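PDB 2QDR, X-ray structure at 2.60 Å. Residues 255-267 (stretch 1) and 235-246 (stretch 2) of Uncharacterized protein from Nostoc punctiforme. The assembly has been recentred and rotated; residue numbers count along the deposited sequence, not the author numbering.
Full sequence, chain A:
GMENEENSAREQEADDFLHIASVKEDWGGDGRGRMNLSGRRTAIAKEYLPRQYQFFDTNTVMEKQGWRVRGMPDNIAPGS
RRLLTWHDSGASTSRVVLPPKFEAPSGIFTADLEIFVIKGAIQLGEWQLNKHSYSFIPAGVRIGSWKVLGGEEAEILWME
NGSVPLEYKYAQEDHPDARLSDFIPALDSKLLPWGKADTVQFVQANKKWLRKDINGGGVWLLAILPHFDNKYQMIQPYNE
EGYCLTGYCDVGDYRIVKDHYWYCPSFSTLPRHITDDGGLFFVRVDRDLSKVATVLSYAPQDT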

ATOM      1  N   ARG A 255       8.443 -28.925 -25.946  1.00 63.00           N
ATOM      2  CA  ARG A 255       8.937 -28.750 -24.581  1.00 63.33           C
ATOM      3  C   ARG A 255      10.320 -28.099 -24.603  1.00 62.65           C
ATOM      4  O   ARG A 255      11.302 -28.728 -25.011  1.00 61.77           O
ATOM      5  CB  ARG A 255       8.988 -30.064 -23.809  1.00 63.50           C
ATOM      6  CG  ARG A 255       9.600 -29.871 -22.407  1.00 64.11           C
ATOM      7  CD  ARG A 255       9.481 -31.022 -21.442  1.00 64.75           C
ATOM      8  NE  ARG A 255       8.103 -31.356 -21.094  1.00 68.36           N
ATOM      9  CZ  ARG A 255       7.748 -32.125 -20.065  1.00 70.95           C
ATOM     10  NH1 ARG A 255       8.648 -32.678 -19.247  1.00 74.13           N
ATOM     11  NH2 ARG A 255       6.456 -32.345 -19.845  1.00 71.23           N
ATOM     12  N   ILE A 256      10.383 -26.857 -24.118  1.00 62.49           N
ATOM     13  CA  ILE A 256      11.623 -26.107 -24.045  1.00 62.12           C
ATOM     14  C   ILE A 256      12.322 -26.513 -22.755  1.00 61.34           C
ATOM     15  O   ILE A 256      11.748 -26.324 -21.699  1.00 60.96           O
ATOM     16  CB  ILE A 256      11.386 -24.580 -24.030  1.00 62.16           C
ATOM     17  CG1 ILE A 256      10.590 -24.137 -25.256  1.00 62.65           C
ATOM     18  CG2 ILE A 256      12.730 -23.790 -23.957  1.00 62.64           C
ATOM     19  CD1 ILE A 256      10.307 -22.631 -25.298  1.00 62.30           C
ATOM     20  N   VAL A 257      13.539 -27.052 -22.853  1.00 60.68           N
ATOM     21  CA  VAL A 257      14.352 -27.456 -21.688  1.00 60.91           C
ATOM     22  C   VAL A 257      15.705 -26.750 -21.778  1.00 61.04           C
ATOM     23  O   VAL A 257      15.921 -25.996 -22.717  1.00 60.70           O
ATOM     24  CB  VAL A 257      14.528 -28.995 -21.568  1.00 60.22           C
ATOM     25  CG1 VAL A 257      13.197 -29.647 -21.408  1.00 57.64           C
ATOM     26  CG2 VAL A 257      15.240 -29.594 -22.777  1.00 61.19           C
ATOM     27  N   LYS A 258      16.589 -26.987 -20.800  1.00 61.93           N
ATOM     28  CA  LYS A 258      17.930 -26.378 -20.744  1.00 62.44           C
ATOM     29  C   LYS A 258      18.635 -26.401 -22.100  1.00 61.96           C
ATOM     30  O   LYS A 258      18.624 -27.400 -22.796  1.00 61.03           O
ATOM     31  CB  LYS A 258      18.805 -27.076 -19.680  1.00 62.84           C
ATOM     32  CG  LYS A 258      20.246 -26.526 -19.509  1.00 63.85           C
ATOM     33  CD  LYS A 258      20.995 -27.232 -18.373  1.00 64.08           C
ATOM     34  N   ASP A 259      19.203 -25.263 -22.462  1.00 62.07           N
ATOM     35  CA  ASP A 259      19.933 -25.043 -23.727  1.00 62.65           C
ATOM     36  C   ASP A 259      19.045 -24.893 -24.995  1.00 62.03           C
ATOM     37  O   ASP A 259      19.579 -24.812 -26.094  1.00 60.26           O
ATOM     38  CB  ASP A 259      21.081 -26.078 -23.940  1.00 63.29           C
ATOM     39  CG  ASP A 259      22.113 -26.062 -22.811  1.00 64.22           C
ATOM     40  OD1 ASP A 259      22.382 -25.001 -22.210  1.00 66.07           O
ATOM     41  OD2 ASP A 259      22.696 -27.122 -22.546  1.00 71.68           O
ATOM     42  N   HIS A 260      17.718 -24.826 -24.840  1.00 62.48           N
ATOM     43  CA  HIS A 260      16.820 -24.598 -25.987  1.00 62.67           C
ATOM     44  C   HIS A 260      16.681 -23.091 -26.146  1.00 62.40           C
ATOM     45  O   HIS A 260      16.725 -22.345 -25.169  1.00 63.31           O
ATOM     46  CB  HIS A 260      15.458 -25.263 -25.825  1.00 63.03           C
ATOM     47  CG  HIS A 260      15.480 -26.746 -26.035  1.00 65.06           C
ATOM     48  ND1 HIS A 260      14.794 -27.359 -27.064  1.00 64.90           N
ATOM     49  CD2 HIS A 260      16.167 -27.728 -25.405  1.00 63.05           C
ATOM     50  CE1 HIS A 260      15.012 -28.660 -27.018  1.00 66.66           C
ATOM     51  NE2 HIS A 260      15.849 -28.909 -26.027  1.00 65.36           N
ATOM     52  N   TYR A 261      16.529 -22.653 -27.383  1.00 62.50           N
ATOM     53  CA  TYR A 261      16.401 -21.244 -27.718  1.00 62.82           C
ATOM     54  C   TYR A 261      15.169 -20.974 -28.564  1.00 62.83           C
ATOM     55  O   TYR A 261      14.666 -21.876 -29.243  1.00 64.33           O
ATOM     56  CB  TYR A 261      17.664 -20.824 -28.473  1.00 64.23           C
ATOM     57  CG  TYR A 261      17.644 -19.468 -29.153  1.00 63.24           C
ATOM     58  CD1 TYR A 261      17.172 -19.348 -30.449  1.00 64.59           C
ATOM     59  CD2 TYR A 261      18.123 -18.328 -28.522  1.00 62.07           C
ATOM     60  CE1 TYR A 261      17.149 -18.153 -31.093  1.00 66.05           C
ATOM     61  CE2 TYR A 261      18.110 -17.101 -29.167  1.00 65.34           C
ATOM     62  CZ  TYR A 261      17.622 -17.027 -30.462  1.00 66.96           C
ATOM     63  OH  TYR A 261      17.587 -15.836 -31.143  1.00 64.29           O
ATOM     64  N   TRP A 262      14.675 -19.741 -28.512  1.00 62.19           N
ATOM     65  CA  TRP A 262      13.533 -19.365 -29.333  1.00 62.33           C
ATOM     66  C   TRP A 262      13.694 -17.988 -29.972  1.00 61.46           C
ATOM     67  O   TRP A 262      14.535 -17.186 -29.564  1.00 61.40           O
ATOM     68  CB  TRP A 262      12.227 -19.424 -28.540  1.00 62.52           C
ATOM     69  CG  TRP A 262      12.073 -18.462 -27.449  1.00 62.45           C
ATOM     70  CD1 TRP A 262      11.536 -17.217 -27.526  1.00 63.42           C
ATOM     71  CD2 TRP A 262      12.393 -18.681 -26.083  1.00 65.09           C
ATOM     72  NE1 TRP A 262      11.522 -16.631 -26.289  1.00 63.56           N
ATOM     73  CE2 TRP A 262      12.053 -17.506 -25.384  1.00 64.73           C
ATOM     74  CE3 TRP A 262      12.965 -19.748 -25.381  1.00 61.30           C
ATOM     75  CZ2 TRP A 262      12.241 -17.377 -24.012  1.00 65.58           C
ATOM     76  CZ3 TRP A 262      13.163 -19.613 -24.031  1.00 64.65           C
ATOM     77  CH2 TRP A 262      12.799 -18.439 -23.355  1.00 64.73           C
ATOM     78  N   TYR A 263      12.880 -17.774 -31.004  1.00 60.23           N
ATOM     79  CA  TYR A 263      12.823 -16.541 -31.763  1.00 60.16           C
ATOM     80  C   TYR A 263      11.389 -16.360 -32.229  1.00 59.86           C
ATOM     81  O   TYR A 263      10.854 -17.202 -32.927  1.00 60.57           O
ATOM     82  CB  TYR A 263      13.776 -16.560 -32.962  1.00 59.24           C
ATOM     83  CG  TYR A 263      13.626 -15.339 -33.842  1.00 57.83           C
ATOM     84  CD1 TYR A 263      14.137 -14.113 -33.443  1.00 60.35           C
ATOM     85  CD2 TYR A 263      12.982 -15.408 -35.075  1.00 56.66           C
ATOM     86  CE1 TYR A 263      14.012 -12.978 -34.246  1.00 62.47           C
ATOM     87  CE2 TYR A 263      12.842 -14.277 -35.885  1.00 58.49           C
ATOM     88  CZ  TYR A 263      13.358 -13.066 -35.466  1.00 60.52           C
ATOM     89  OH  TYR A 263      13.232 -11.950 -36.264  1.00 59.21           O
ATOM     90  N   CYS A 264      10.780 -15.260 -31.820  1.00 60.56           N
ATOM     91  CA  CYS A 264       9.411 -14.945 -32.150  1.00 61.44           C
ATOM     92  C   CYS A 264       9.385 -13.558 -32.756  1.00 61.39           C
ATOM     93  O   CYS A 264       9.450 -12.576 -32.010  1.00 62.40           O
ATOM     94  CB  CYS A 264       8.574 -14.989 -30.878  1.00 61.49           C
ATOM     95  SG  CYS A 264       8.729 -16.564 -30.011  1.00 67.77           S
ATOM     96  N   PRO A 265       9.294 -13.453 -34.099  1.00 61.00           N
ATOM     97  CA  PRO A 265       9.271 -12.115 -34.675  1.00 61.19           C
ATOM     98  C   PRO A 265       7.931 -11.431 -34.404  1.00 60.81           C
ATOM     99  O   PRO A 265       7.017 -12.045 -33.858  1.00 60.26           O
ATOM    100  CB  PRO A 265       9.495 -12.361 -36.171  1.00 61.50           C
ATOM    101  CG  PRO A 265       8.922 -13.680 -36.414  1.00 62.50           C
ATOM    102  CD  PRO A 265       9.198 -14.482 -35.149  1.00 62.77           C
ATOM    103  N   SER A 266       7.828 -10.169 -34.785  1.00 60.93           N
ATOM    104  CA  SER A 266       6.615  -9.396 -34.551  1.00 61.81           C
ATOM    105  C   SER A 266       5.336 -10.045 -35.091  1.00 61.59           C
ATOM    106  O   SER A 266       5.319 -10.555 -36.195  1.00 62.26           O
ATOM    107  CB  SER A 266       6.793  -7.995 -35.119  1.00 61.85           C
ATOM    108  OG  SER A 266       7.859  -7.378 -34.418  1.00 66.40           O
ATOM    109  N   PHE A 267       4.307 -10.048 -34.244  1.00 61.06           N
ATOM    110  CA  PHE A 267       2.955 -10.590 -34.520  1.00 60.08           C
ATOM    111  C   PHE A 267       2.875 -12.126 -34.590  1.00 59.32           C
ATOM    112  O   PHE A 267       2.028 -12.667 -35.291  1.00 59.66           O
ATOM    113  CB  PHE A 267       2.316  -9.929 -35.766  1.00 58.45           C
ATOM    114  CG  PHE A 267       2.327  -8.425 -35.710  1.00 60.38           C
ATOM    115  CD1 PHE A 267       1.406  -7.739 -34.920  1.00 56.64           C
ATOM    116  CD2 PHE A 267       3.264  -7.686 -36.446  1.00 56.58           C
ATOM    117  CE1 PHE A 267       1.421  -6.344 -34.856  1.00 56.20           C
ATOM    118  CE2 PHE A 267       3.279  -6.288 -36.391  1.00 56.95           C
ATOM    119  CZ  PHE A 267       2.358  -5.619 -35.589  1.00 56.64           C
TER
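Stretch 2 (235-246) IQPYNEEGYCLT

The shortest polar contact joins two side chains: Tyr 261 OH donates to Glu 241 OE1 at 2.5 Å, a very short hydrogen bond that suits a phenol facing a carboxylate in a buried setting. A second phenol does similar work near the turn, Tyr 243 OH donating to Asp 259 OD1 at 3.0 Å.

The backbone supplies the regular framework. The strand of stretch 2 that starts at Glu 240 runs antiparallel to strand 260-264, the axes 176° apart and 4.7 Å at closest approach. Cys 264 N donates to Glu 240 O at 2.8 Å and Glu 240 N to Cys 264 O at 3.0 Å; the same reciprocal pairing links Trp 262 N to Gly 242 O at 2.9 Å and Gly 242 N to Trp 262 O at 3.2 Å. Cys 244 N then reaches His 260 O at 2.9 Å, and Asp 259 N, within the type II turn from Val 257 to His 260, reaches Cys 244 O at 2.8 Å. Tyr 261 and Tyr 243, like Tyr 263 and Glu 241, form the intervening non-hydrogen-bonded pairs, each with CA atoms 4.4 Å apart.

Before the strand, stretch 2 runs as loop from Pro 237 to Asn 239. Asn 239 OD1 accepts weak bonds from Ser 266 N at 2.8 Å and Ser 266 OG at 3.1 Å, while Phe 267 N donates to Gln 236 O at 2.8 Å.

Packing completes the contact. Glycine suits position 242 because the Trp 262 indole lies over it, with Gly 242 CA 3.6 Å from the six-membered ring centroid; a CB here would clash with Trp 262 CZ2. Trp 262 NE1 also donates a weak 3.3 Å hydrogen bond to Glu 240 OE2. Farther out, Pro 237 CA sits over the Phe 267 ring face, and Ile 256 CG2 meets Cys 244 CB at 3.7 Å.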

ATOM      1  N   ILE A 235      -0.763 -13.204 -28.743  1.00 60.94           N
ATOM      2  CA  ILE A 235      -0.400 -12.494 -29.950  1.00 61.78           C
ATOM      3  C   ILE A 235       0.644 -11.490 -29.438  1.00 61.68           C
ATOM      4  O   ILE A 235       0.355 -10.664 -28.561  1.00 61.11           O
ATOM      5  CB  ILE A 235      -1.608 -11.845 -30.626  1.00 61.12           C
ATOM      6  CG1 ILE A 235      -2.638 -12.926 -30.988  1.00 58.97           C
ATOM      7  CG2 ILE A 235      -1.143 -11.050 -31.857  1.00 63.75           C
ATOM      8  CD1 ILE A 235      -3.977 -12.407 -31.419  1.00 59.96           C
ATOM      9  N   GLN A 236       1.865 -11.614 -29.949  1.00 61.28           N
ATOM     10  CA  GLN A 236       2.990 -10.789 -29.532  1.00 61.11           C
ATOM     11  C   GLN A 236       3.423  -9.788 -30.603  1.00 61.17           C
ATOM     12  O   GLN A 236       4.276 -10.120 -31.429  1.00 62.90           O
ATOM     13  CB  GLN A 236       4.162 -11.707 -29.143  1.00 60.14           C
ATOM     14  CG  GLN A 236       3.864 -12.571 -27.908  1.00 59.61           C
ATOM     15  CD  GLN A 236       5.056 -13.401 -27.413  1.00 60.99           C
ATOM     16  OE1 GLN A 236       6.135 -13.388 -28.000  1.00 63.22           O
ATOM     17  NE2 GLN A 236       4.851 -14.133 -26.321  1.00 60.41           N
ATOM     18  N   PRO A 237       2.846  -8.563 -30.621  1.00 60.55           N
ATOM     19  CA  PRO A 237       3.240  -7.533 -31.608  1.00 60.58           C
ATOM     20  C   PRO A 237       4.622  -6.900 -31.327  1.00 59.99           C
ATOM     21  O   PRO A 237       4.741  -5.687 -31.196  1.00 59.20           O
ATOM     22  CB  PRO A 237       2.101  -6.506 -31.481  1.00 59.14           C
ATOM     23  CG  PRO A 237       1.757  -6.570 -30.076  1.00 60.59           C
ATOM     24  CD  PRO A 237       1.735  -8.063 -29.800  1.00 60.86           C
ATOM     25  N   TYR A 238       5.662  -7.727 -31.288  1.00 59.90           N
ATOM     26  CA  TYR A 238       7.016  -7.290 -30.991  1.00 60.82           C
ATOM     27  C   TYR A 238       7.974  -8.448 -31.214  1.00 60.99           C
ATOM     28  O   TYR A 238       7.531  -9.590 -31.305  1.00 61.37           O
ATOM     29  CB  TYR A 238       7.113  -6.797 -29.535  1.00 60.68           C
ATOM     30  CG  TYR A 238       6.613  -7.805 -28.505  1.00 61.73           C
ATOM     31  CD1 TYR A 238       7.476  -8.749 -27.948  1.00 60.17           C
ATOM     32  CD2 TYR A 238       5.284  -7.821 -28.097  1.00 61.89           C
ATOM     33  CE1 TYR A 238       7.029  -9.670 -27.016  1.00 65.07           C
ATOM     34  CE2 TYR A 238       4.833  -8.747 -27.160  1.00 64.64           C
ATOM     35  CZ  TYR A 238       5.710  -9.663 -26.620  1.00 61.71           C
ATOM     36  OH  TYR A 238       5.267 -10.578 -25.693  1.00 60.36           O
ATOM     37  N   ASN A 239       9.271  -8.160 -31.312  1.00 61.16           N
ATOM     38  CA  ASN A 239      10.278  -9.208 -31.482  1.00 61.03           C
ATOM     39  C   ASN A 239      10.771  -9.643 -30.121  1.00 60.98           C
ATOM     40  O   ASN A 239      10.975  -8.801 -29.245  1.00 60.03           O
ATOM     41  CB  ASN A 239      11.463  -8.742 -32.315  1.00 62.41           C
ATOM     42  CG  ASN A 239      11.086  -8.395 -33.731  1.00 61.55           C
ATOM     43  OD1 ASN A 239      10.410  -9.158 -34.416  1.00 57.62           O
ATOM     44  ND2 ASN A 239      11.584  -7.258 -34.206  1.00 68.26           N
ATOM     45  N   GLU A 240      10.960 -10.954 -29.955  1.00 62.05           N
ATOM     46  CA  GLU A 240      11.441 -11.567 -28.718  1.00 62.63           C
ATOM     47  C   GLU A 240      12.290 -12.793 -29.019  1.00 63.38           C
ATOM     48  O   GLU A 240      12.018 -13.524 -29.979  1.00 63.76           O
ATOM     49  CB  GLU A 240      10.266 -12.003 -27.835  1.00 62.23           C
ATOM     50  CG  GLU A 240      10.625 -12.840 -26.552  1.00 61.83           C
ATOM     51  CD  GLU A 240       9.395 -13.364 -25.800  1.00 64.31           C
ATOM     52  OE1 GLU A 240       8.271 -12.853 -26.013  1.00 69.25           O
ATOM     53  OE2 GLU A 240       9.554 -14.295 -24.981  1.00 67.46           O
ATOM     54  N   GLU A 241      13.328 -12.997 -28.213  1.00 63.61           N
ATOM     55  CA  GLU A 241      14.167 -14.180 -28.326  1.00 64.22           C
ATOM     56  C   GLU A 241      14.510 -14.556 -26.912  1.00 63.96           C
ATOM     57  O   GLU A 241      14.391 -13.730 -26.016  1.00 64.28           O
ATOM     58  CB  GLU A 241      15.439 -13.973 -29.140  1.00 63.08           C
ATOM     59  CG  GLU A 241      16.495 -13.048 -28.540  1.00 65.85           C
ATOM     60  CD  GLU A 241      17.812 -13.068 -29.330  1.00 65.84           C
ATOM     61  OE1 GLU A 241      17.845 -13.462 -30.511  1.00 64.11           O
ATOM     62  OE2 GLU A 241      18.829 -12.678 -28.755  1.00 63.98           O
ATOM     63  N   GLY A 242      14.935 -15.792 -26.710  1.00 63.97           N
ATOM     64  CA  GLY A 242      15.320 -16.222 -25.380  1.00 63.86           C
ATOM     65  C   GLY A 242      16.015 -17.557 -25.350  1.00 63.71           C
ATOM     66  O   GLY A 242      15.980 -18.297 -26.333  1.00 63.89           O
ATOM     67  N   TYR A 243      16.644 -17.848 -24.210  1.00 63.57           N
ATOM     68  CA  TYR A 243      17.394 -19.078 -23.999  1.00 63.31           C
ATOM     69  C   TYR A 243      17.011 -19.649 -22.651  1.00 63.09           C
ATOM     70  O   TYR A 243      16.934 -18.909 -21.668  1.00 63.26           O
ATOM     71  CB  TYR A 243      18.866 -18.744 -24.034  1.00 63.18           C
ATOM     72  CG  TYR A 243      19.824 -19.905 -24.111  1.00 63.29           C
ATOM     73  CD1 TYR A 243      20.300 -20.520 -22.971  1.00 62.36           C
ATOM     74  CD2 TYR A 243      20.324 -20.327 -25.340  1.00 63.48           C
ATOM     75  CE1 TYR A 243      21.217 -21.563 -23.051  1.00 64.67           C
ATOM     76  CE2 TYR A 243      21.244 -21.359 -25.432  1.00 63.33           C
ATOM     77  CZ  TYR A 243      21.692 -21.974 -24.291  1.00 63.66           C
ATOM     78  OH  TYR A 243      22.598 -23.016 -24.397  1.00 63.64           O
ATOM     79  N   CYS A 244      16.758 -20.956 -22.605  1.00 63.22           N
ATOM     80  CA  CYS A 244      16.381 -21.637 -21.368  1.00 61.97           C
ATOM     81  C   CYS A 244      17.627 -22.078 -20.608  1.00 60.14           C
ATOM     82  O   CYS A 244      18.403 -22.883 -21.120  1.00 59.49           O
ATOM     83  CB  CYS A 244      15.504 -22.847 -21.658  1.00 62.57           C
ATOM     84  SG  CYS A 244      15.191 -23.806 -20.163  1.00 63.89           S
ATOM     85  N   LEU A 245      17.776 -21.585 -19.382  1.00 59.63           N
ATOM     86  CA  LEU A 245      18.932 -21.866 -18.533  1.00 60.52           C
ATOM     87  C   LEU A 245      18.723 -23.036 -17.588  1.00 60.97           C
ATOM     88  O   LEU A 245      19.683 -23.730 -17.270  1.00 60.02           O
ATOM     89  CB  LEU A 245      19.295 -20.595 -17.752  1.00 61.36           C
ATOM     90  CG  LEU A 245      19.647 -19.363 -18.626  1.00 62.08           C
ATOM     91  CD1 LEU A 245      19.718 -18.076 -17.814  1.00 59.31           C
ATOM     92  CD2 LEU A 245      20.954 -19.574 -19.408  1.00 64.26           C
ATOM     93  N   THR A 246      17.491 -23.240 -17.123  1.00 62.17           N
ATOM     94  CA  THR A 246      17.188 -24.360 -16.241  1.00 62.12           C
ATOM     95  C   THR A 246      15.676 -24.641 -16.253  1.00 61.72           C
ATOM     96  O   THR A 246      14.880 -23.770 -16.606  1.00 62.15           O
ATOM     97  CB  THR A 246      17.752 -24.121 -14.802  1.00 62.19           C
ATOM     98  OG1 THR A 246      17.849 -25.375 -14.123  1.00 65.52           O
ATOM     99  CG2 THR A 246      16.905 -23.163 -14.002  1.00 64.23           C
TER